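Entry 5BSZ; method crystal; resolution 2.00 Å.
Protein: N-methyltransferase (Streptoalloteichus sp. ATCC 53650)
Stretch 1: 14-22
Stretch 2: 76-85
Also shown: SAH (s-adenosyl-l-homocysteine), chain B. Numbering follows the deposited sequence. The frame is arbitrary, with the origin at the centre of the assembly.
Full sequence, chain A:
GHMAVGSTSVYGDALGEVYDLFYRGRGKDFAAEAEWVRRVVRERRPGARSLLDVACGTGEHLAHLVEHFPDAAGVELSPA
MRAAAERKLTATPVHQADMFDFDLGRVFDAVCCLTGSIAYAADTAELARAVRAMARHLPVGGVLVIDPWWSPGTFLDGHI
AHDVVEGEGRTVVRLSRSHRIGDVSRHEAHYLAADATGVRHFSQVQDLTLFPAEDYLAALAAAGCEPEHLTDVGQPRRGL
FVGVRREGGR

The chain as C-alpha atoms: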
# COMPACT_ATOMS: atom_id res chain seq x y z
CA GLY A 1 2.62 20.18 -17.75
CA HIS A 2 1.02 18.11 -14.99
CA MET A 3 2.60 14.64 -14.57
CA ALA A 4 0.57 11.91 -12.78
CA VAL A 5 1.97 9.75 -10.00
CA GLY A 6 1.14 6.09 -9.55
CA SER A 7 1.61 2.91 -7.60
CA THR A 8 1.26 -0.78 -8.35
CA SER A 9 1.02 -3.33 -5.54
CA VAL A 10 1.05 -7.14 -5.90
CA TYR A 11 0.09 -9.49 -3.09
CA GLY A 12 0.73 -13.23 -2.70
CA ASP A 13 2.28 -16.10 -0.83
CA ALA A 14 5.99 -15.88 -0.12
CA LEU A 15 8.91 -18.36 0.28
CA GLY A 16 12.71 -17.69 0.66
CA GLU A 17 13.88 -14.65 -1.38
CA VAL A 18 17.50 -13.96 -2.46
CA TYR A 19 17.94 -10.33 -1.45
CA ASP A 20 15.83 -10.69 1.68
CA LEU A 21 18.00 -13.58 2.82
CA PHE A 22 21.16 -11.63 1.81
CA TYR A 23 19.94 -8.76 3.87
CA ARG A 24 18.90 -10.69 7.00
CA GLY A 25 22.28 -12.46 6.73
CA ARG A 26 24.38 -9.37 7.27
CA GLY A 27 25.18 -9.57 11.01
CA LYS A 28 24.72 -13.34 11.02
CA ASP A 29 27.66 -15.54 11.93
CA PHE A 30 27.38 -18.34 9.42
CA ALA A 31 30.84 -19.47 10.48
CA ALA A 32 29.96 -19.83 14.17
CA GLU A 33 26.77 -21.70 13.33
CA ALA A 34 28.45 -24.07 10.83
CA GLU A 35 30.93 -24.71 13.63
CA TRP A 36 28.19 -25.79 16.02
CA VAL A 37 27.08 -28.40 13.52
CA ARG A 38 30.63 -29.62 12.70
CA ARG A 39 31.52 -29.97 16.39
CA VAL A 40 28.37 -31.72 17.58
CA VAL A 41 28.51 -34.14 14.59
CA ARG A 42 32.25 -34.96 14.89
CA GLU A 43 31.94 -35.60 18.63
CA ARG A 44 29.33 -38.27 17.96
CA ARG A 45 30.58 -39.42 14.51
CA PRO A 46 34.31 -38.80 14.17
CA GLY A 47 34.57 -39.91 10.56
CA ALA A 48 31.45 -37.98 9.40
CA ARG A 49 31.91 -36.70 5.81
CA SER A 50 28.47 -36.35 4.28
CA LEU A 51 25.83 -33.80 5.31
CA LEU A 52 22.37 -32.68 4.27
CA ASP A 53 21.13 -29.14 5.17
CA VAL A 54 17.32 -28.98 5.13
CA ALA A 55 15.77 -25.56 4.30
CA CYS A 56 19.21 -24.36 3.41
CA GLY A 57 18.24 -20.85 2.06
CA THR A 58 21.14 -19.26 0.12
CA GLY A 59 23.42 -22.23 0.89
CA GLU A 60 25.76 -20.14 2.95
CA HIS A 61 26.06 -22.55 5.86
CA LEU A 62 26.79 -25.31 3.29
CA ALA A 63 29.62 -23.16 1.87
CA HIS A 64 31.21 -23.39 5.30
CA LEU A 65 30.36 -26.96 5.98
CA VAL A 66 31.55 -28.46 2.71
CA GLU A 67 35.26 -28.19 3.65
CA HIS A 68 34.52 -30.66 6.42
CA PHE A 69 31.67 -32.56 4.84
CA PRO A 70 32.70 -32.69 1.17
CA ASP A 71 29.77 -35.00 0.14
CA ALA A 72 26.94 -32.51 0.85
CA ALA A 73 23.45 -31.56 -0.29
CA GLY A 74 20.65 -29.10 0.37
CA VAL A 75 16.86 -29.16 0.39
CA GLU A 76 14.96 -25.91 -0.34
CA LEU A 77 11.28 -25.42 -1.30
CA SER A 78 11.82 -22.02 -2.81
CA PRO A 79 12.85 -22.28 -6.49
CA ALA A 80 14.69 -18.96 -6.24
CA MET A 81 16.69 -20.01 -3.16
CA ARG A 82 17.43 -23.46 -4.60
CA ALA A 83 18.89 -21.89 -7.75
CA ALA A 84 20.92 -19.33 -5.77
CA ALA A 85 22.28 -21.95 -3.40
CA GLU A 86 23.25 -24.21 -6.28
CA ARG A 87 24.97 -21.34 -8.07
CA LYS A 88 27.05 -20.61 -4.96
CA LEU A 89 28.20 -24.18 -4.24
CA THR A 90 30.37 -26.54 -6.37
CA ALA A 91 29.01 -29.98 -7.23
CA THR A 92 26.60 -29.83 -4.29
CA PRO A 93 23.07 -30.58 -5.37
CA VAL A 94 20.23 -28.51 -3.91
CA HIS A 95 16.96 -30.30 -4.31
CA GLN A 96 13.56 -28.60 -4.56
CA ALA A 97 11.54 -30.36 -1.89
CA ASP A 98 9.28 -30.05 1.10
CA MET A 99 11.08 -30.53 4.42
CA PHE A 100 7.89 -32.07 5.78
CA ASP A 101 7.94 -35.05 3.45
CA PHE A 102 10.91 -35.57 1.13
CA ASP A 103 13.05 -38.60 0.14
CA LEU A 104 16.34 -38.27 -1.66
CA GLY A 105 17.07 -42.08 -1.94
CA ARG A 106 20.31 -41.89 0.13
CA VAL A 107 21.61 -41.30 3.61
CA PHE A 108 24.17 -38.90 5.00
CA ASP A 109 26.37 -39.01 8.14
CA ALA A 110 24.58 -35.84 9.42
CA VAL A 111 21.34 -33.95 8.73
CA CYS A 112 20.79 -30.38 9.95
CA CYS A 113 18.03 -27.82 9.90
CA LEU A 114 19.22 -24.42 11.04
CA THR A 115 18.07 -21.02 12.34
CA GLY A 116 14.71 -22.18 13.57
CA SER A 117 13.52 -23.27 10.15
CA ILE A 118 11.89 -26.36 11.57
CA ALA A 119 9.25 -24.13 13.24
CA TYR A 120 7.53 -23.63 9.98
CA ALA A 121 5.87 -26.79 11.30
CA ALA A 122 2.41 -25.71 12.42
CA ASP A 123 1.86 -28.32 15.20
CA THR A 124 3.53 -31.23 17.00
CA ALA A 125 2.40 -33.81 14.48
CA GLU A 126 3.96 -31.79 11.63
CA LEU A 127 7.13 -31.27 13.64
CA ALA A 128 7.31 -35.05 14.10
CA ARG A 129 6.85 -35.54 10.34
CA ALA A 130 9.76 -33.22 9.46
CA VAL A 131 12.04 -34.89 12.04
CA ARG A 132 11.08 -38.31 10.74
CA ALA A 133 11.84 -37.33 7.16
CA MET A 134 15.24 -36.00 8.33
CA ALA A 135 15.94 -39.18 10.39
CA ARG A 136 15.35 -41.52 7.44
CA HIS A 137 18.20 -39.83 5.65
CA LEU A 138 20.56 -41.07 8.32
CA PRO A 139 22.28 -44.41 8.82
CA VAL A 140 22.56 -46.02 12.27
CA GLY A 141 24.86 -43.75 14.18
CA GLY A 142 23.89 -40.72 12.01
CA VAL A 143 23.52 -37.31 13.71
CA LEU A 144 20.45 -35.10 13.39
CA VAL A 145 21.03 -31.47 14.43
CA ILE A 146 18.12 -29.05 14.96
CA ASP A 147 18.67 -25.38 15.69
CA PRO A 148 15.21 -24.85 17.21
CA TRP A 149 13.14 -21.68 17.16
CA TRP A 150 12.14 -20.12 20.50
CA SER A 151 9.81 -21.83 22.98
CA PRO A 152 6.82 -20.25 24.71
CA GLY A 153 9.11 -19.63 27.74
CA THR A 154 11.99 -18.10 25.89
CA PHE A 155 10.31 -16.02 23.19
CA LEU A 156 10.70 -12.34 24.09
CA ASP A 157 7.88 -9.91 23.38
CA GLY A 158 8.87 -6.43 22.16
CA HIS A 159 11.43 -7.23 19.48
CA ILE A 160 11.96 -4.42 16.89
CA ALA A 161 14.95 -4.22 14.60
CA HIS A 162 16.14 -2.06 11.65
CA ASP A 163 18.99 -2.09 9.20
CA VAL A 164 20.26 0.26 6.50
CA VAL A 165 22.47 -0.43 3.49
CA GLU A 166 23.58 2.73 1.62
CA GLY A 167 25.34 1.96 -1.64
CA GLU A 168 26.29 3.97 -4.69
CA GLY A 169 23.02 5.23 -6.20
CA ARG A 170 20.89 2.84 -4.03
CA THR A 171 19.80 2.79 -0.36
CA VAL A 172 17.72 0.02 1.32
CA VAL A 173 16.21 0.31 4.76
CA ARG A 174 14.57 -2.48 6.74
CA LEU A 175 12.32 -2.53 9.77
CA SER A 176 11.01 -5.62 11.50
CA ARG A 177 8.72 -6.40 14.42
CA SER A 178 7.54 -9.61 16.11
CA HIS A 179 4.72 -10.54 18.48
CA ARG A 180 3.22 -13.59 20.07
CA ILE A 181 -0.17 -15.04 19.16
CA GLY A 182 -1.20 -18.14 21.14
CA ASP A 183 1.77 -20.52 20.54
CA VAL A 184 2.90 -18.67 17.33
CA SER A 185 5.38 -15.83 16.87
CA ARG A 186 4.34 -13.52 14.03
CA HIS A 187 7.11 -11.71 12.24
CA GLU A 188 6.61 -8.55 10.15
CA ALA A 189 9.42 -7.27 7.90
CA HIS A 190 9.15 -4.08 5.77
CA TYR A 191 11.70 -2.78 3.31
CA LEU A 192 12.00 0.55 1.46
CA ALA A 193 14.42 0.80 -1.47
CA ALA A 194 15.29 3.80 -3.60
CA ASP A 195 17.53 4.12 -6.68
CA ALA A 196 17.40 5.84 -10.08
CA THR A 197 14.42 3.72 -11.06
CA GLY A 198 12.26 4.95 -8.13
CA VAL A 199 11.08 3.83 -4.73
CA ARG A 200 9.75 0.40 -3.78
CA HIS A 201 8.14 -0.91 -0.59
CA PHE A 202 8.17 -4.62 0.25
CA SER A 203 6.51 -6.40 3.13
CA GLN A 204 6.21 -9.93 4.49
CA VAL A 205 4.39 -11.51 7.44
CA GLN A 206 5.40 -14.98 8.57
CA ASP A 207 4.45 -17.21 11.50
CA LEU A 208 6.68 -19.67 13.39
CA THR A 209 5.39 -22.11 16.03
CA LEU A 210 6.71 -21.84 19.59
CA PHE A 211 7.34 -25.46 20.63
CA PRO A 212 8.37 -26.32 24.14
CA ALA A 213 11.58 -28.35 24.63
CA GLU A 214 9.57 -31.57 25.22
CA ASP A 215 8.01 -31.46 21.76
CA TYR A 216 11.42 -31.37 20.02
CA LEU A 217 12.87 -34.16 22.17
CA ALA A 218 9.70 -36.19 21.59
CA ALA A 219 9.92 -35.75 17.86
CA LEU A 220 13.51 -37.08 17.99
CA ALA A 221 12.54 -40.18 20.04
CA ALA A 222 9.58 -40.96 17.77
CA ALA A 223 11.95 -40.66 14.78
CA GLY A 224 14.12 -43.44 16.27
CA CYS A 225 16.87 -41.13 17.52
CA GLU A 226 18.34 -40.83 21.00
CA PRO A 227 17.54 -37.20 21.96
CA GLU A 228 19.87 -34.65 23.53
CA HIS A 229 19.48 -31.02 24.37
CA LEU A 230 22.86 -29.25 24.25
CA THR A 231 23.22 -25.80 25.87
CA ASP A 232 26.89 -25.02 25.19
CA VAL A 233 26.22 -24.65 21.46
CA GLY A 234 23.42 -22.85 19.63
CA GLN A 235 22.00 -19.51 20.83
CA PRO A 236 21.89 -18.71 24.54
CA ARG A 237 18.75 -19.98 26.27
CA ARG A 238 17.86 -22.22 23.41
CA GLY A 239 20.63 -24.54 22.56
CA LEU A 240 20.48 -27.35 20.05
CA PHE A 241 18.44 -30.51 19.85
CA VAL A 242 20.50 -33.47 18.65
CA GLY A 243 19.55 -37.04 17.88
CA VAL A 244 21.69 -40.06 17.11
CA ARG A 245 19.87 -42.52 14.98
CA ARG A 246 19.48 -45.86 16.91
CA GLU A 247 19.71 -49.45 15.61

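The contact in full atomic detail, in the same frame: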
# COMPACT_ATOMS: atom_id res chain seq x y z
N ALA A 14 4.54 -16.05 -0.03
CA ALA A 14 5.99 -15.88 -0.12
C ALA A 14 6.79 -17.05 0.45
O ALA A 14 6.47 -17.52 1.54
CB ALA A 14 6.39 -14.62 0.62
N LEU A 15 7.85 -17.46 -0.25
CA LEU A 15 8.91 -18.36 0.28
C LEU A 15 10.28 -17.62 0.27
O LEU A 15 10.36 -16.46 -0.18
CB LEU A 15 9.01 -19.65 -0.59
CG LEU A 15 8.00 -20.76 -0.31
CD1 LEU A 15 8.07 -21.85 -1.38
CD2 LEU A 15 8.17 -21.34 1.09
N GLY A 16 11.36 -18.25 0.75
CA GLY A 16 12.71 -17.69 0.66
C GLY A 16 12.95 -16.78 -0.55
O GLY A 16 12.66 -17.17 -1.70
N GLU A 17 13.47 -15.57 -0.30
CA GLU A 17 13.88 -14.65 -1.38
C GLU A 17 15.32 -14.14 -1.25
O GLU A 17 15.77 -13.78 -0.15
CB GLU A 17 12.90 -13.46 -1.49
CG GLU A 17 11.57 -13.82 -2.14
CD GLU A 17 10.43 -12.92 -1.69
OE1 GLU A 17 10.57 -11.69 -1.82
OE2 GLU A 17 9.39 -13.46 -1.22
N VAL A 18 16.03 -14.11 -2.39
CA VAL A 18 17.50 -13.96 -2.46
C VAL A 18 17.99 -12.76 -1.68
O VAL A 18 18.80 -12.90 -0.75
CB VAL A 18 18.03 -13.88 -3.92
CG1 VAL A 18 19.48 -13.42 -3.97
CG2 VAL A 18 17.92 -15.24 -4.62
N TYR A 19 17.49 -11.58 -2.05
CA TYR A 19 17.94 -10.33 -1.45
C TYR A 19 17.53 -10.24 0.02
O TYR A 19 18.32 -9.80 0.87
CB TYR A 19 17.41 -9.12 -2.23
CG TYR A 19 18.18 -8.93 -3.51
CD1 TYR A 19 19.17 -7.96 -3.62
CD2 TYR A 19 17.94 -9.76 -4.61
CE1 TYR A 19 19.88 -7.80 -4.81
CE2 TYR A 19 18.65 -9.62 -5.78
CZ TYR A 19 19.61 -8.64 -5.88
OH TYR A 19 20.29 -8.51 -7.06
N ASP A 20 16.30 -10.66 0.31
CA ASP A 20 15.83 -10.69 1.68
C ASP A 20 16.76 -11.51 2.56
O ASP A 20 17.15 -11.07 3.65
CB ASP A 20 14.41 -11.26 1.76
CG ASP A 20 13.91 -11.32 3.18
OD1 ASP A 20 13.77 -10.26 3.82
OD2 ASP A 20 13.70 -12.44 3.69
N LEU A 21 17.13 -12.70 2.06
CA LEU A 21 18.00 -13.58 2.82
C LEU A 21 19.41 -13.00 2.88
O LEU A 21 20.06 -13.11 3.92
CB LEU A 21 17.90 -15.04 2.34
CG LEU A 21 16.56 -15.75 2.64
CD1 LEU A 21 16.61 -17.30 2.71
CD2 LEU A 21 15.89 -15.22 3.90
N PHE A 22 19.87 -12.35 1.80
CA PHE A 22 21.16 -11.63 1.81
C PHE A 22 21.15 -10.66 2.98
O PHE A 22 22.08 -10.58 3.79
CB PHE A 22 21.39 -10.80 0.54
CG PHE A 22 22.10 -9.49 0.81
CD1 PHE A 22 21.39 -8.29 0.88
CD2 PHE A 22 23.47 -9.47 1.07
CE1 PHE A 22 22.04 -7.10 1.16
CE2 PHE A 22 24.12 -8.28 1.36
CZ PHE A 22 23.41 -7.09 1.40
N GLU A 76 15.57 -27.27 -0.41
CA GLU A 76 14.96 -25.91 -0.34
C GLU A 76 13.67 -25.93 -1.17
O GLU A 76 13.69 -26.37 -2.32
CB GLU A 76 15.96 -24.94 -0.93
CG GLU A 76 15.97 -23.48 -0.58
CD GLU A 76 15.04 -22.99 0.50
OE1 GLU A 76 15.51 -22.72 1.60
OE2 GLU A 76 13.86 -22.79 0.16
N LEU A 77 12.55 -25.49 -0.59
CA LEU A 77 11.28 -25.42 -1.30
C LEU A 77 11.20 -24.26 -2.25
O LEU A 77 10.51 -24.33 -3.25
CB LEU A 77 10.08 -25.45 -0.37
CG LEU A 77 8.69 -25.55 -1.00
CD1 LEU A 77 8.64 -26.86 -1.81
CD2 LEU A 77 7.69 -25.53 0.13
N SER A 78 11.97 -23.22 -2.01
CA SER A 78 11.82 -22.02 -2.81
C SER A 78 12.66 -22.19 -4.08
O SER A 78 13.87 -22.35 -3.98
CB SER A 78 12.32 -20.80 -2.07
OG SER A 78 12.51 -19.75 -2.99
N PRO A 79 12.04 -22.15 -5.27
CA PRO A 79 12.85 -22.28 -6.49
C PRO A 79 13.97 -21.22 -6.59
O PRO A 79 15.07 -21.51 -7.04
CB PRO A 79 11.83 -22.12 -7.64
CG PRO A 79 10.48 -21.89 -7.01
CD PRO A 79 10.58 -22.14 -5.53
N ALA A 80 13.70 -20.01 -6.15
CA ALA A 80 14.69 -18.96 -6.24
C ALA A 80 15.89 -19.27 -5.34
O ALA A 80 17.03 -19.18 -5.79
CB ALA A 80 14.09 -17.61 -5.83
N MET A 81 15.62 -19.65 -4.08
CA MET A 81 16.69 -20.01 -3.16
C MET A 81 17.50 -21.20 -3.66
O MET A 81 18.73 -21.19 -3.50
CB MET A 81 16.21 -20.32 -1.73
CG MET A 81 15.53 -19.21 -0.98
SD MET A 81 16.59 -17.79 -0.67
CE MET A 81 16.74 -17.16 -2.32
N ARG A 82 16.79 -22.21 -4.17
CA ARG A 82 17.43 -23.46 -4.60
C ARG A 82 18.43 -23.11 -5.70
O ARG A 82 19.55 -23.63 -5.70
CB ARG A 82 16.41 -24.47 -5.10
CG ARG A 82 16.97 -25.85 -5.40
CD ARG A 82 16.42 -26.48 -6.69
NE ARG A 82 16.93 -25.83 -7.89
CZ ARG A 82 18.11 -26.10 -8.43
NH1 ARG A 82 18.49 -25.44 -9.52
NH2 ARG A 82 18.92 -27.02 -7.89
N ALA A 83 18.02 -22.24 -6.61
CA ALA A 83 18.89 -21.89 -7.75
C ALA A 83 20.07 -21.08 -7.27
O ALA A 83 21.16 -21.31 -7.74
CB ALA A 83 18.12 -21.16 -8.85
N ALA A 84 19.85 -20.15 -6.34
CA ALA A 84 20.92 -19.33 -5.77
C ALA A 84 21.90 -20.16 -4.93
O ALA A 84 23.10 -20.02 -5.02
CB ALA A 84 20.39 -18.17 -4.93
N ALA A 85 21.38 -21.07 -4.12
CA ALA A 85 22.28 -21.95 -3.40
C ALA A 85 23.15 -22.76 -4.37
O ALA A 85 24.36 -22.92 -4.18
CB ALA A 85 21.45 -22.86 -2.51
N SAH B . 18.55 -22.55 7.21
CA SAH B . 18.66 -21.25 6.44
CB SAH B . 17.31 -20.70 5.93
CG SAH B . 16.63 -19.53 6.59
SD SAH B . 15.11 -18.95 5.91
C SAH B . 19.50 -20.36 7.30
O SAH B . 19.80 -20.61 8.46
OXT SAH B . 20.02 -19.41 6.80
C5' SAH B . 13.98 -20.32 5.98
C4' SAH B . 14.05 -21.10 4.65
O4' SAH B . 13.19 -22.26 4.71
C3' SAH B . 13.54 -20.31 3.46
O3' SAH B . 14.58 -20.27 2.49
C2' SAH B . 12.35 -21.06 2.87
O2' SAH B . 12.33 -21.04 1.42
C1' SAH B . 12.56 -22.44 3.46
N9 SAH B . 11.33 -23.23 3.64
C8 SAH B . 10.11 -22.80 4.10
N7 SAH B . 9.22 -23.82 4.10
C5 SAH B . 9.88 -24.90 3.59
C6 SAH B . 9.51 -26.28 3.31
N6 SAH B . 8.24 -26.63 3.60
N1 SAH B . 10.47 -27.10 2.82
C2 SAH B . 11.71 -26.67 2.53
N3 SAH B . 12.13 -25.42 2.76
C4 SAH B . 11.27 -24.52 3.29

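Each stretch leads through a loop or turn into a helix, and the two meet mainly where these turns lie together. Leu15 and Ser78 mark the closest register, their CA atoms 5.6 Å apart. Beyond this point the helices that begin at Val18 and Pro79 diverge: their axes cross at 67° and come no nearer than 10.6 Å, so the contact between them is made through side chains, one of which, Met81, reaches the other stretch's backbone.

Met81 covers the most surface. Its CA-to-CB bond points sideways, but the m, m, p rotamer carries the end of the chain nearer to the first stretch. Long, unbranched and flexible, methionine can lie along an irregular surface of backbone and side chain. Its CG packs 3.6 Å from Gly16 C, its CE lies 3.1 Å from Val18 N, and its SD sits 3.4 Å from Leu21 CD1. The methyl group therefore rests close against the start of the first helix, while the sulfur meets Leu21, whose CA-to-CB bond points toward the second stretch.

Leu15, second in covered area, points toward the other stretch and supplies an apolar flank to the polar link described below. Its CB lies 3.8 Å from Ser78 CB, and its CD1 reaches 3.8 Å from Leu77 CG.

Val18 ranks third. Its CA-to-CB bond points sideways, and with chi1 in the t well its CG2 lies 3.2 Å from Met81 CE and 3.8 Å from Ala84 CB, the short side chain one turn beyond Ala80. A branched apolar residue suits such a spot because its methyls give apolar surface close to the backbone.

Gly16 suits its place because it has no side chain. An ideal CB here would point toward the second stretch and fall 2.4 Å from Met81 CG, a clash. The bare backbone also takes part in polar bonding: Ser78 OG donates to Gly16 O at 2.9 Å. The same hydroxyl oxygen caps its own helix by accepting from Met81 N, although at 3.3 Å between Met81 N and Ser78 OG this bond is weak.

The ligand ties the two stretches together. Gly16 N donates to SAH O2' at 3.0 Å, and SAH O2' in turn donates to Glu76 OE2 at 2.6 Å. Glu76 OE1 accepts from SAH O3' at 2.8 Å, so one carboxylate holds both ribose hydroxyls, a natural match for an acidic group. Ser78 N also donates to Glu76 OE2, at 2.9 Å.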